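Local coordinates for PA14 domain-containing protein (Clostridium clariflavum, PDB 6QDI) that probably senses plant biomass outside the cell, using tandem calcium-binding PA14 domains of an RsgI-type anti-sigma factor to recognise sugars, at residues A[218-223]-A[239-244]; A[198-203]-A[262-267]; A[214-219]-A[245-250]; A[11-16]-A[180-185]. All coordinates share one frame; numbering follows the deposited sequence. Where two conformers were deposited one is given.

Interaction 1 (A[218-223]-A[239-244]); sequences VSYDDG and ASEINT. With CA (calcium ion), chain E.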
# COMPACT_ATOMS: atom_id res chain seq x y z
N VAL A 218 -0.18 5.93 -16.65
CA VAL A 218 0.95 5.33 -15.94
C VAL A 218 1.56 6.40 -15.08
O VAL A 218 2.04 7.44 -15.58
CB VAL A 218 1.99 4.78 -16.92
CG1 VAL A 218 3.19 4.23 -16.20
CG2 VAL A 218 1.37 3.69 -17.76
N SER A 219 1.55 6.18 -13.77
CA SER A 219 2.22 7.08 -12.81
C SER A 219 3.48 6.39 -12.35
O SER A 219 3.43 5.24 -11.98
CB SER A 219 1.30 7.33 -11.64
OG SER A 219 0.08 7.91 -12.04
N TYR A 220 4.61 7.07 -12.39
CA TYR A 220 5.92 6.42 -12.22
C TYR A 220 6.89 7.30 -11.44
O TYR A 220 6.86 8.55 -11.55
CB TYR A 220 6.55 6.03 -13.59
CG TYR A 220 6.68 7.20 -14.55
CD1 TYR A 220 5.66 7.56 -15.39
CD2 TYR A 220 7.83 8.01 -14.59
CE1 TYR A 220 5.73 8.68 -16.21
CE2 TYR A 220 7.90 9.10 -15.44
CZ TYR A 220 6.85 9.45 -16.22
OH TYR A 220 6.87 10.55 -17.07
N ASP A 221 7.79 6.60 -10.75
CA ASP A 221 8.99 7.21 -10.18
C ASP A 221 10.04 6.11 -10.41
O ASP A 221 9.98 5.11 -9.69
CB ASP A 221 8.82 7.48 -8.69
CG ASP A 221 10.10 7.92 -8.02
OD1 ASP A 221 11.19 7.78 -8.67
OD2 ASP A 221 10.03 8.39 -6.87
N ASP A 222 10.90 6.18 -11.43
CA ASP A 222 11.24 7.36 -12.20
C ASP A 222 11.40 7.19 -13.70
O ASP A 222 11.74 8.16 -14.37
CB ASP A 222 12.46 8.10 -11.58
CG ASP A 222 13.63 7.21 -11.44
OD1 ASP A 222 14.29 6.92 -12.48
OD2 ASP A 222 13.95 6.75 -10.31
N GLY A 223 11.12 6.01 -14.23
CA GLY A 223 11.02 5.85 -15.68
C GLY A 223 10.04 4.74 -16.01
O GLY A 223 9.89 3.79 -15.23
N ALA A 239 12.92 9.50 -18.47
CA ALA A 239 12.34 10.75 -18.00
C ALA A 239 13.01 11.19 -16.65
O ALA A 239 13.10 12.39 -16.41
CB ALA A 239 10.84 10.62 -17.89
N SER A 240 13.49 10.23 -15.84
CA SER A 240 14.22 10.49 -14.58
C SER A 240 13.42 11.53 -13.80
O SER A 240 13.94 12.63 -13.49
CB SER A 240 15.66 10.96 -14.90
OG SER A 240 16.50 11.05 -13.75
N GLU A 241 12.16 11.25 -13.54
CA GLU A 241 11.27 12.17 -12.83
C GLU A 241 10.13 11.38 -12.17
O GLU A 241 9.85 10.22 -12.49
CB GLU A 241 10.60 13.16 -13.84
CG GLU A 241 9.70 12.45 -14.89
CD GLU A 241 8.99 13.37 -15.88
OE1 GLU A 241 9.06 14.62 -15.73
OE2 GLU A 241 8.33 12.81 -16.81
N ILE A 242 9.41 12.05 -11.30
CA ILE A 242 8.16 11.53 -10.74
C ILE A 242 7.05 12.21 -11.51
O ILE A 242 6.94 13.42 -11.46
CB ILE A 242 8.01 11.87 -9.24
CG1 ILE A 242 9.24 11.38 -8.46
CG2 ILE A 242 6.71 11.28 -8.68
CD1 ILE A 242 9.38 11.95 -7.07
N ASN A 243 6.25 11.45 -12.27
CA ASN A 243 5.26 12.05 -13.11
C ASN A 243 4.27 11.00 -13.48
O ASN A 243 4.27 9.87 -13.00
CB ASN A 243 5.93 12.71 -14.32
CG ASN A 243 5.26 14.03 -14.75
OD1 ASN A 243 4.06 14.18 -14.64
ND2 ASN A 243 6.06 15.01 -15.24
N THR A 244 3.31 11.48 -14.23
CA THR A 244 2.28 10.64 -14.77
C THR A 244 2.25 10.95 -16.27
O THR A 244 2.56 12.06 -16.72
CB THR A 244 0.87 10.88 -14.12
OG1 THR A 244 0.83 10.58 -12.70
CG2 THR A 244 -0.21 10.08 -14.77
CA CA E . 13.37 7.11 -8.02
O HOH W 1 14.43 7.08 -15.35

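Interaction 2 (A[198-203]-A[262-267]); sequences FSVRWT and LLYRNT. With CA (calcium ion), chain E.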
# COMPACT_ATOMS: atom_id res chain seq x y z
N PHE A 198 16.77 -0.58 -9.96
CA PHE A 198 16.23 -1.87 -10.35
C PHE A 198 15.16 -1.60 -11.40
O PHE A 198 14.79 -0.45 -11.63
CB PHE A 198 15.69 -2.65 -9.14
CG PHE A 198 14.59 -1.95 -8.39
CD1 PHE A 198 13.28 -1.98 -8.84
CD2 PHE A 198 14.86 -1.25 -7.21
CE1 PHE A 198 12.27 -1.28 -8.14
CE2 PHE A 198 13.84 -0.60 -6.53
CZ PHE A 198 12.56 -0.62 -6.97
N SER A 199 14.68 -2.67 -12.04
CA SER A 199 13.69 -2.49 -13.09
C SER A 199 12.79 -3.71 -13.19
O SER A 199 13.09 -4.77 -12.62
CB SER A 199 14.36 -2.15 -14.41
OG SER A 199 15.31 -3.12 -14.80
N VAL A 200 11.67 -3.54 -13.89
CA VAL A 200 10.64 -4.54 -14.00
C VAL A 200 10.07 -4.51 -15.41
O VAL A 200 9.87 -3.46 -15.98
CB VAL A 200 9.50 -4.29 -13.00
CG1 VAL A 200 8.45 -5.38 -13.10
CG2 VAL A 200 10.00 -4.19 -11.57
N ARG A 201 9.79 -5.72 -15.93
CA ARG A 201 8.97 -5.85 -17.12
C ARG A 201 7.72 -6.64 -16.77
O ARG A 201 7.79 -7.76 -16.29
CB ARG A 201 9.73 -6.58 -18.24
CG ARG A 201 8.89 -6.92 -19.46
CD ARG A 201 9.74 -7.27 -20.67
NE ARG A 201 10.62 -8.40 -20.41
CZ ARG A 201 11.87 -8.50 -20.82
NH1 ARG A 201 12.47 -7.53 -21.50
NH2 ARG A 201 12.57 -9.58 -20.50
N TRP A 202 6.55 -6.05 -17.05
CA TRP A 202 5.28 -6.73 -16.95
C TRP A 202 4.76 -6.98 -18.36
O TRP A 202 4.78 -6.08 -19.21
CB TRP A 202 4.24 -5.91 -16.16
CG TRP A 202 4.49 -5.86 -14.69
CD1 TRP A 202 4.23 -6.85 -13.80
CD2 TRP A 202 5.02 -4.76 -13.93
NE1 TRP A 202 4.57 -6.46 -12.55
CE2 TRP A 202 5.04 -5.17 -12.60
CE3 TRP A 202 5.46 -3.48 -14.26
CZ2 TRP A 202 5.49 -4.33 -11.57
CZ3 TRP A 202 5.91 -2.66 -13.26
CH2 TRP A 202 5.92 -3.08 -11.93
N THR A 203 4.26 -8.19 -18.60
CA THR A 203 3.71 -8.56 -19.87
C THR A 203 2.42 -9.37 -19.71
O THR A 203 2.22 -10.09 -18.75
CB THR A 203 4.73 -9.38 -20.70
OG1 THR A 203 5.14 -10.53 -19.97
CG2 THR A 203 5.91 -8.56 -21.15
N LEU A 262 4.72 -3.34 -20.08
CA LEU A 262 4.95 -2.17 -19.24
C LEU A 262 6.33 -2.34 -18.65
O LEU A 262 6.61 -3.33 -17.94
CB LEU A 262 3.88 -2.04 -18.17
CG LEU A 262 4.06 -0.94 -17.15
CD1 LEU A 262 4.07 0.42 -17.76
CD2 LEU A 262 2.99 -1.04 -16.09
N LEU A 263 7.22 -1.40 -18.97
CA LEU A 263 8.60 -1.41 -18.46
C LEU A 263 8.71 -0.29 -17.43
O LEU A 263 8.17 0.78 -17.62
CB LEU A 263 9.60 -1.14 -19.59
CG LEU A 263 9.66 -2.12 -20.77
CD1 LEU A 263 9.39 -3.56 -20.38
CD2 LEU A 263 8.71 -1.76 -21.91
N TYR A 264 9.43 -0.58 -16.35
CA TYR A 264 9.54 0.33 -15.22
C TYR A 264 10.94 0.32 -14.67
O TYR A 264 11.57 -0.74 -14.62
CB TYR A 264 8.52 -0.13 -14.12
CG TYR A 264 8.85 0.54 -12.82
CD1 TYR A 264 8.60 1.91 -12.62
CD2 TYR A 264 9.58 -0.12 -11.87
CE1 TYR A 264 9.09 2.55 -11.51
CE2 TYR A 264 10.09 0.54 -10.78
CZ TYR A 264 9.85 1.88 -10.61
OH TYR A 264 10.39 2.51 -9.49
N ARG A 265 11.41 1.48 -14.17
CA ARG A 265 12.68 1.50 -13.46
C ARG A 265 12.68 2.51 -12.32
O ARG A 265 12.03 3.58 -12.38
CB ARG A 265 13.83 1.84 -14.40
CG ARG A 265 13.80 3.25 -14.91
CD ARG A 265 14.51 3.48 -16.18
NE ARG A 265 15.86 2.99 -16.22
CZ ARG A 265 16.77 3.43 -17.08
NH1 ARG A 265 16.51 4.43 -17.90
NH2 ARG A 265 17.96 2.87 -17.08
N ASN A 266 13.45 2.15 -11.30
CA ASN A 266 13.90 3.11 -10.28
C ASN A 266 15.39 3.28 -10.53
O ASN A 266 16.13 2.30 -10.63
CB ASN A 266 13.68 2.58 -8.87
CG ASN A 266 13.89 3.67 -7.81
OD1 ASN A 266 14.16 4.82 -8.14
ND2 ASN A 266 13.78 3.31 -6.55
N THR A 267 15.84 4.53 -10.59
CA THR A 267 17.26 4.84 -10.76
C THR A 267 17.89 5.49 -9.52
O THR A 267 19.07 5.81 -9.54
CB THR A 267 17.53 5.70 -12.01
OG1 THR A 267 16.86 6.95 -11.89
CG2 THR A 267 17.12 4.99 -13.29
CA CA E . 13.37 7.11 -8.02

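Interaction 3 (A[214-219]-A[245-250]); sequences YVFYVS and AKTEAI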
# COMPACT_ATOMS: atom_id res chain seq x y z
N TYR A 214 -11.34 4.16 -23.84
CA TYR A 214 -10.49 4.01 -22.67
C TYR A 214 -9.27 4.91 -22.80
O TYR A 214 -8.75 5.12 -23.87
CB TYR A 214 -10.04 2.57 -22.50
CG TYR A 214 -11.14 1.61 -22.16
CD1 TYR A 214 -12.08 1.21 -23.11
CD2 TYR A 214 -11.24 1.04 -20.90
CE1 TYR A 214 -13.09 0.33 -22.80
CE2 TYR A 214 -12.21 0.14 -20.58
CZ TYR A 214 -13.16 -0.23 -21.53
OH TYR A 214 -14.15 -1.12 -21.18
N VAL A 215 -8.78 5.35 -21.65
CA VAL A 215 -7.46 6.01 -21.53
C VAL A 215 -6.68 5.25 -20.46
O VAL A 215 -7.22 4.96 -19.42
CB VAL A 215 -7.63 7.50 -21.12
CG1 VAL A 215 -6.29 8.13 -20.81
CG2 VAL A 215 -8.32 8.27 -22.26
N PHE A 216 -5.41 4.98 -20.75
CA PHE A 216 -4.51 4.38 -19.76
C PHE A 216 -3.59 5.46 -19.19
O PHE A 216 -3.09 6.32 -19.92
CB PHE A 216 -3.68 3.28 -20.39
CG PHE A 216 -4.50 2.15 -20.89
CD1 PHE A 216 -4.86 1.13 -20.03
CD2 PHE A 216 -4.90 2.07 -22.18
CE1 PHE A 216 -5.62 0.06 -20.46
CE2 PHE A 216 -5.68 1.02 -22.62
CZ PHE A 216 -6.06 0.01 -21.75
N TYR A 217 -3.38 5.37 -17.88
CA TYR A 217 -2.51 6.29 -17.14
C TYR A 217 -1.41 5.47 -16.49
O TYR A 217 -1.67 4.48 -15.80
CB TYR A 217 -3.27 7.02 -16.05
CG TYR A 217 -4.41 7.89 -16.53
CD1 TYR A 217 -5.66 7.40 -16.82
CD2 TYR A 217 -4.21 9.25 -16.68
CE1 TYR A 217 -6.68 8.26 -17.27
CE2 TYR A 217 -5.22 10.09 -17.11
CZ TYR A 217 -6.44 9.57 -17.40
OH TYR A 217 -7.48 10.37 -17.85
N VAL A 218 -0.18 5.93 -16.65
CA VAL A 218 0.95 5.33 -15.94
C VAL A 218 1.56 6.40 -15.08
O VAL A 218 2.04 7.44 -15.58
CB VAL A 218 1.99 4.78 -16.92
CG1 VAL A 218 3.19 4.23 -16.20
CG2 VAL A 218 1.37 3.69 -17.76
N SER A 219 1.55 6.18 -13.77
CA SER A 219 2.22 7.08 -12.81
C SER A 219 3.48 6.39 -12.35
O SER A 219 3.43 5.24 -11.98
CB SER A 219 1.30 7.33 -11.64
OG SER A 219 0.08 7.91 -12.04
N ALA A 245 1.87 9.95 -17.05
CA ALA A 245 1.66 10.09 -18.48
C ALA A 245 0.40 9.31 -18.84
O ALA A 245 -0.01 8.39 -18.11
CB ALA A 245 2.85 9.53 -19.26
N LYS A 246 -0.20 9.64 -19.96
CA LYS A 246 -1.41 8.97 -20.40
C LYS A 246 -1.40 8.73 -21.89
O LYS A 246 -0.72 9.43 -22.66
CB LYS A 246 -2.63 9.74 -19.99
CG LYS A 246 -2.81 11.12 -20.63
CD LYS A 246 -4.04 11.85 -20.08
CE LYS A 246 -4.22 13.28 -20.57
NZ LYS A 246 -3.85 13.53 -21.98
N THR A 247 -2.20 7.73 -22.28
CA THR A 247 -2.46 7.50 -23.69
C THR A 247 -3.52 8.49 -24.19
O THR A 247 -4.23 9.10 -23.41
CB THR A 247 -2.93 6.05 -23.96
OG1 THR A 247 -4.20 5.82 -23.37
CG2 THR A 247 -1.92 5.04 -23.40
N GLU A 248 -3.66 8.54 -25.51
CA GLU A 248 -4.87 9.06 -26.10
C GLU A 248 -6.03 8.11 -25.81
O GLU A 248 -5.83 6.97 -25.38
CB GLU A 248 -4.69 9.22 -27.62
CG GLU A 248 -3.56 10.15 -27.99
CD GLU A 248 -3.79 11.50 -27.41
OE1 GLU A 248 -4.83 12.12 -27.73
OE2 GLU A 248 -2.95 11.96 -26.61
N ALA A 249 -7.25 8.56 -26.03
CA ALA A 249 -8.41 7.67 -25.96
C ALA A 249 -8.36 6.62 -27.05
O ALA A 249 -7.95 6.92 -28.21
CB ALA A 249 -9.70 8.45 -26.06
N ILE A 250 -8.74 5.39 -26.71
CA ILE A 250 -8.71 4.28 -27.62
C ILE A 250 -10.08 3.61 -27.53
O ILE A 250 -10.56 3.29 -26.44
CB ILE A 250 -7.61 3.27 -27.24
CG1 ILE A 250 -6.23 3.95 -27.16
CG2 ILE A 250 -7.63 2.12 -28.24
CD1 ILE A 250 -5.16 3.10 -26.52

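Interaction 4 (A[11-16]-A[180-185]); sequences NIDLTN and DFNWGV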
# COMPACT_ATOMS: atom_id res chain seq x y z
N ASN A 11 1.88 -1.63 0.06
CA ASN A 11 2.78 -0.51 -0.24
C ASN A 11 3.04 0.33 1.01
O ASN A 11 2.37 0.14 2.04
CB ASN A 11 2.13 0.38 -1.34
CG ASN A 11 1.98 -0.38 -2.63
OD1 ASN A 11 2.86 -1.13 -3.02
ND2 ASN A 11 0.91 -0.09 -3.34
N ILE A 12 3.94 1.30 0.92
CA ILE A 12 4.26 2.17 2.08
C ILE A 12 3.19 3.20 2.39
O ILE A 12 3.27 3.84 3.43
CB ILE A 12 5.60 2.90 1.91
CG1 ILE A 12 5.61 3.89 0.76
CG2 ILE A 12 6.75 1.89 1.78
CD1 ILE A 12 6.65 4.97 0.90
N ASP A 13 2.21 3.38 1.50
CA ASP A 13 1.34 4.57 1.51
C ASP A 13 -0.12 4.21 1.60
O ASP A 13 -0.97 4.93 1.06
CB ASP A 13 1.62 5.39 0.24
CG ASP A 13 1.25 4.66 -1.06
OD1 ASP A 13 1.02 3.42 -0.98
OD2 ASP A 13 1.22 5.34 -2.10
N LEU A 14 -0.45 3.10 2.26
CA LEU A 14 -1.86 2.76 2.53
C LEU A 14 -2.62 2.56 1.22
O LEU A 14 -3.81 2.89 1.11
CB LEU A 14 -2.52 3.77 3.47
CG LEU A 14 -1.78 3.98 4.79
CD1 LEU A 14 -2.26 5.26 5.44
CD2 LEU A 14 -1.92 2.78 5.70
N THR A 15 -1.93 1.98 0.23
CA THR A 15 -2.53 1.57 -1.01
C THR A 15 -2.23 0.08 -1.25
O THR A 15 -1.25 -0.47 -0.77
CB THR A 15 -2.08 2.41 -2.20
OG1 THR A 15 -0.71 2.17 -2.50
CG2 THR A 15 -2.38 3.87 -2.01
N ASN A 16 -3.12 -0.51 -2.05
CA ASN A 16 -3.08 -1.92 -2.45
C ASN A 16 -3.37 -2.84 -1.27
O ASN A 16 -2.50 -3.52 -0.72
CB ASN A 16 -1.81 -2.29 -3.21
CG ASN A 16 -2.01 -3.52 -4.01
OD1 ASN A 16 -3.16 -3.97 -4.22
ND2 ASN A 16 -0.95 -4.04 -4.55
N ASP A 180 0.18 -1.72 -8.94
CA ASP A 180 -0.16 -0.66 -7.99
C ASP A 180 0.89 -0.69 -6.90
O ASP A 180 0.65 -1.26 -5.84
CB ASP A 180 -1.55 -0.91 -7.44
CG ASP A 180 -2.05 0.20 -6.57
OD1 ASP A 180 -1.50 1.31 -6.65
OD2 ASP A 180 -3.03 -0.01 -5.83
N PHE A 181 2.05 -0.12 -7.18
CA PHE A 181 3.22 -0.28 -6.33
C PHE A 181 3.77 1.04 -5.83
O PHE A 181 3.90 2.02 -6.57
CB PHE A 181 4.36 -0.95 -7.11
CG PHE A 181 4.12 -2.42 -7.38
CD1 PHE A 181 4.33 -3.34 -6.40
CD2 PHE A 181 3.67 -2.84 -8.62
CE1 PHE A 181 4.16 -4.68 -6.64
CE2 PHE A 181 3.41 -4.18 -8.84
CZ PHE A 181 3.68 -5.11 -7.85
N ASN A 182 4.17 1.06 -4.55
CA ASN A 182 4.93 2.14 -3.97
C ASN A 182 5.80 1.50 -2.92
O ASN A 182 5.33 1.18 -1.82
CB ASN A 182 4.05 3.25 -3.44
CG ASN A 182 4.88 4.40 -2.86
OD1 ASN A 182 6.09 4.29 -2.74
ND2 ASN A 182 4.21 5.46 -2.48
N TRP A 183 7.05 1.24 -3.28
CA TRP A 183 7.97 0.52 -2.43
C TRP A 183 8.76 1.46 -1.50
O TRP A 183 9.59 0.96 -0.74
CB TRP A 183 8.99 -0.27 -3.25
CG TRP A 183 8.43 -1.27 -4.22
CD1 TRP A 183 8.03 -2.54 -3.94
CD2 TRP A 183 8.28 -1.09 -5.64
NE1 TRP A 183 7.58 -3.15 -5.10
CE2 TRP A 183 7.75 -2.29 -6.15
CE3 TRP A 183 8.56 -0.05 -6.53
CZ2 TRP A 183 7.53 -2.49 -7.54
CZ3 TRP A 183 8.28 -0.22 -7.87
CH2 TRP A 183 7.79 -1.43 -8.35
N GLY A 184 8.56 2.77 -1.58
CA GLY A 184 9.51 3.67 -0.93
C GLY A 184 10.87 3.41 -1.50
O GLY A 184 11.05 3.44 -2.73
N VAL A 185 11.85 3.16 -0.66
CA VAL A 185 13.20 2.86 -1.09
C VAL A 185 13.47 1.35 -1.10
O VAL A 185 14.61 0.92 -1.35
CB VAL A 185 14.27 3.65 -0.29
CG1 VAL A 185 14.11 5.12 -0.58
CG2 VAL A 185 14.21 3.32 1.18
O HOH W 2 -4.72 -2.03 -6.09

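Interaction 1 (A[218-223]-A[239-244])
N243 O lies over one face of the Y220 ring, 3.6 Å above its plane and displaced toward the rim, while A239 CB and E241 O approach it obliquely. A tyrosine suits this place because its ring spreads over the facing strand and its hydroxyl still finds a polar partner: OH donates to E241 OE2 at 2.7 Å, on the anti side of the carboxylate. From above that carboxylate, N243 ND2 adds a bond of 3.1 Å to E241 OE1, so each oxygen has a donor and the group's rotation is restrained. The backbones pair antiparallel, Y220 N reaching N243 O at 2.9 Å. On the opposite face of the sheet the hydroxyls S219 OG and T244 OG1 are hydrogen-bonded at 2.9 Å. I242 CG1 packs 3.5 Å from D221 OD2. Where the chain turns its corner, a cis peptide joins D221 to D222 and both carboxylates meet the calcium, D221 OD1 and D222 OD2 each at 2.4 Å from it. N266, G268 and A270 supply further ligands, and T267 holds D222 OD1. Two aspartates linked by a cis peptide mark the calcium site of sugar-binding PA14 domains, as in yeast flocculins.

Interaction 2 (A[198-203]-A[262-267])
W202 N donates to L262 O at 2.9 Å, nearly straight at 177°, one of six backbone bonds joining the strands in regular antiparallel register. On one face S199 CB lies 3.1 Å from Y264 O, close against R265 CB. The small S199 hydroxyl OG gives a bond to E164 O and takes one from L167 N. R201 and R265 extend outward to salt bridges with E160 and D165, and W237 also holds R265. The other face is buried, with V200, L262 and N266 beside the rings of F198, W202 and Y264. N266 CB makes a CH-pi contact over the F198 ring, 4.0 Å from its centroid, amide and ring planes 89° apart. F198 CE1 meets the edge of the Y264 ring in its plane, 3.9 Å from CE2. W202 lies alongside L262 and Y264, its CZ3 3.7 Å from Y264 CB. W202 NE1 bonds to D176, and Y264 OH to D221 O. N266 OD1 binds the calcium at 2.4 Å; its CG stands anti to the backbone N (chi1 -169°), and the side chain also bonds to L269. The pair lies in a sheet of the PA14 beta-sandwich, its end delivering N266 to the calcium site with D221, D222, G268 and A270.

Interaction 3 (A[214-219]-A[245-250])
Y214 begins an antiparallel pairing in the beta-sandwich of the second PA14 domain, where a break in strand 242-252 divides the ladder in two. Its N binds I250 O at 2.9 Å, and I250 N returns a bond to Y214 O; the phenol end leads away, its OH reaching Y210 O. V215 follows at the partly exposed side, its two methyl branches straddling the break: CG1 packs 3.5 Å from T247 O, and CG2 lies against A249, 4.0 Å from CB. A branched apolar residue fits here, since each branch meets a different part of the irregular partner. At F216 the register has shifted by one residue, and a side chain stands in for a backbone acceptor. T247 OG1, set between its own backbone N and carbonyl carbon (chi1 67°), accepts from F216 N at 3.0 Å and donates to E248 O at 2.8 Å. One threonine hydroxyl therefore joins the facing strand to its own chain, while T247 N bonds to F216 O. The F216 ring turns its edge toward that hydroxyl, and F216 CB touches T247 CG2. Regular pairing resumes at Y217, which lies alongside K246, both pointing the same way, with CE2 3.6 Å from the aliphatic CD of the lysine. E278 takes the tyrosine hydroxyl, and R284 makes a cation-pi contact with the ring. V218, buried among side chains of strands 223-228 and 271-279, continues the ladder as a hydrogen-bonded pair with the small A245: V218 N binds A245 O at 2.9 Å, and A245 N binds V218 O.

Interaction 4 (A[11-16]-A[180-185])
N11 and N182 bring their backbones together, CA to CA 5.1 Å, where a loop of the first PA14 domain meets strand 180-184 of the second. The loop forms no strand of its own, and one backbone bond joins the two segments, I12 N to N182 O at 3.1 Å. The N11 amide adds two more bonds to the strand backbone, one as donor and one as acceptor. Its ND2 donates almost straight to D180 O, at 2.8 Å and 177°, and its OD1 accepts from N182 N at 3.0 Å, a donor standing above the carbonyl plane. Asparagine suits the place because one flat group offers both functions. The second hydrogen of ND2 goes to T15 OG1, which in turn donates to D13 OD1, so the loop holds the amide in position. From the strand, N182 ND2 reaches D13 OD2 at 3.0 Å, coming from above the carboxylate with the two planes 79° apart. The oxygen of the same amide, N182 OD1, accepts from G184 N in an Asx turn. I12 packs beside it, CG1 near N182 OD1 and CD1 3.6 Å from G184 CA; glycine suits both this close approach and its positive phi. R274 lies among the acids, making salt bridges to D13 OD2 and D180 OD1, which probably offsets the negative charge of the pair. The N16 and D180 side chains pass each other, pointing opposite ways, and one water donates to both N16 OD1, at 3.1 Å, and D180 OD2, at 2.6 Å.

Interaction 4 comes first along the chain and ties the first PA14 domain to the second; the other three lie wholly within the second. Interaction 2 closes a long loop of that domain, with interactions 1 and 3 nested inside it. Those two share V218 and S219 and follow strands 212-220 and 242-252, their centres about 14 Å apart. Interactions 1 and 2, about 11 Å apart between centres, converge on one calcium ion, so the site draws on both sheets of the sandwich. Interaction 4 touches interaction 2 through F181 on W202 and W183 on Y264. The domain interface is thus in direct contact with the core of the second domain, about 15 Å between centres.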